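Local coordinates for protein-S-isoprenylcysteine O-methyltransferase (PDB 5V7P) that methylates the carboxylate of isoprenylated C-terminal cysteines in the endoplasmic reticulum membrane, with S-adenosyl-L-methionine as methyl donor, at residues K116-S119 with T120-V124. Sequence-based numbering, arbitrary orientation.
With MPG ([(Z)-octadec-9-enyl] (2R)-2,3-bis(oxidanyl)propanoate), chain B.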
# COMPACT_ATOMS: atom_id res chain seq x y z
N LYS A 116 -6.05 -15.30 7.79
CA LYS A 116 -7.44 -15.39 7.35
C LYS A 116 -7.68 -14.56 6.10
O LYS A 116 -8.40 -14.99 5.19
CB LYS A 116 -8.37 -14.96 8.49
CG LYS A 116 -8.40 -15.93 9.65
CD LYS A 116 -9.28 -15.42 10.78
CE LYS A 116 -9.25 -16.37 11.97
NZ LYS A 116 -10.07 -15.87 13.11
N GLN A 117 -7.11 -13.36 6.03
CA GLN A 117 -7.29 -12.50 4.87
C GLN A 117 -5.96 -12.22 4.18
O GLN A 117 -5.51 -11.07 4.13
CB GLN A 117 -7.97 -11.19 5.25
CG GLN A 117 -8.36 -10.33 4.05
CD GLN A 117 -9.11 -9.07 4.44
OE1 GLN A 117 -9.57 -8.93 5.57
NE2 GLN A 117 -9.24 -8.15 3.49
N VAL A 118 -5.33 -13.26 3.64
CA VAL A 118 -4.16 -13.11 2.79
C VAL A 118 -4.62 -13.23 1.34
O VAL A 118 -5.29 -14.20 0.97
CB VAL A 118 -3.08 -14.16 3.13
CG1 VAL A 118 -3.53 -15.57 2.78
CG2 VAL A 118 -1.77 -13.81 2.44
N SER A 119 -4.28 -12.23 0.54
CA SER A 119 -4.65 -12.20 -0.87
C SER A 119 -3.50 -11.57 -1.66
O SER A 119 -2.49 -11.16 -1.09
CB SER A 119 -5.95 -11.43 -1.09
OG SER A 119 -5.81 -10.07 -0.69
N THR A 120 -3.67 -11.51 -2.98
CA THR A 120 -2.69 -10.83 -3.81
C THR A 120 -2.57 -9.36 -3.44
O THR A 120 -1.55 -8.73 -3.75
CB THR A 120 -3.06 -10.96 -5.29
OG1 THR A 120 -4.37 -10.40 -5.51
CG2 THR A 120 -3.06 -12.42 -5.71
N ASP A 121 -3.59 -8.79 -2.78
CA ASP A 121 -3.50 -7.43 -2.28
C ASP A 121 -2.47 -7.30 -1.17
O ASP A 121 -1.97 -6.19 -0.92
CB ASP A 121 -4.87 -6.97 -1.78
CG ASP A 121 -5.96 -7.15 -2.82
OD1 ASP A 121 -5.73 -6.80 -3.99
OD2 ASP A 121 -7.04 -7.66 -2.46
N SER A 122 -2.14 -8.40 -0.49
CA SER A 122 -1.16 -8.36 0.59
C SER A 122 0.25 -8.06 0.08
O SER A 122 1.10 -7.63 0.87
CB SER A 122 -1.17 -9.68 1.35
OG SER A 122 -2.45 -9.92 1.92
N PHE A 123 0.52 -8.27 -1.21
CA PHE A 123 1.76 -7.79 -1.81
C PHE A 123 1.79 -6.27 -1.93
O PHE A 123 2.82 -5.72 -2.32
CB PHE A 123 1.96 -8.42 -3.19
CG PHE A 123 2.28 -9.89 -3.14
CD1 PHE A 123 3.53 -10.33 -2.75
CD2 PHE A 123 1.33 -10.83 -3.51
CE1 PHE A 123 3.83 -11.67 -2.71
CE2 PHE A 123 1.62 -12.18 -3.48
CZ PHE A 123 2.87 -12.60 -3.08
N VAL A 124 0.68 -5.60 -1.63
CA VAL A 124 0.59 -4.15 -1.50
C VAL A 124 1.16 -3.45 -2.73
O VAL A 124 1.78 -2.39 -2.63
CB VAL A 124 1.28 -3.67 -0.20
CG1 VAL A 124 2.82 -3.66 -0.28
CG2 VAL A 124 0.74 -2.32 0.22
C2 MPG B . 5.71 6.93 -4.91
C3 MPG B . 6.12 7.44 -3.53
C4 MPG B . 5.07 7.10 -2.48
C5 MPG B . 5.64 7.37 -1.10
C6 MPG B . 4.55 7.19 -0.07
C7 MPG B . 4.04 5.75 0.02
C8 MPG B . 2.55 5.82 0.27
C9 MPG B . 2.07 4.46 0.77
C10 MPG B . 1.27 3.68 0.09
C11 MPG B . 0.72 4.03 -1.29
C12 MPG B . 0.49 2.75 -2.08
C13 MPG B . -0.67 1.96 -1.50
C14 MPG B . -0.52 0.51 -1.95
C15 MPG B . -1.79 -0.27 -1.60
C16 MPG B . -2.31 -1.01 -2.83
O1 MPG B . 6.88 4.89 -5.24
C1 MPG B . 5.62 5.40 -4.95
CXD MPG B . 8.65 3.25 -4.56
O2 MPG B . 9.75 3.45 -3.71
C21 MPG B . 9.09 3.44 -6.01
O3 MPG B . 10.38 3.99 -6.06
O4 MPG B . 7.27 4.43 -3.06
CX3 MPG B . 7.55 4.24 -4.20
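The carboxylate of Asp121 is met over its face by the hydroxyl of Ser119. Ser119 OG donates to Asp121 OD2 at 3.2 Å and stands about 45° out of the carboxylate plane. The ring of Phe123 has Thr120 O in plane at its edge. A weak backbone bond also joins Phe123 N to Thr120 O.

A second bond runs from Ser119 N to Ser122 OG. It is long, 3.3 Å, but nearly straight, with an N-H...O angle of 173°. Ser122 OG lies anti to its own carbonyl carbon (chi1 -60°), which swings the hydroxyl back toward the start of the turn. This side-chain-to-backbone bond resembles one half of a capping box. The main chain adds the i to i+3 bond expected of a 3-10 turn: Ser122 N donates to Ser119 O at 2.8 Å. Ser119 and Ser122 are therefore tied twice, once through a side chain and once through the backbone. Val118 packs alongside, its CG2 4.0 Å from Ser122 OG. Without the hydroxyl, as with an alanine at Ser119, Asp121 OD2 would probably lose this donor and the carboxylate would be freer to turn.

After the 3-10 segment 120-123, Val124 N donates to Asp121 O at 2.8 Å. Val124 then turns its CG2 to the lipid chain of MPG, 3.7 Å from MPG C15, and so lines that pocket.

The turn belongs to the connection between helix 90-113 and helix 129-148. Phe123 stacks on Phe107 of helix 90-113, and Phe123 O is hydrogen-bonded to His103 ND1. Thr120 and Phe123 both touch Arg67, so helix 59-84 also packs against the turn.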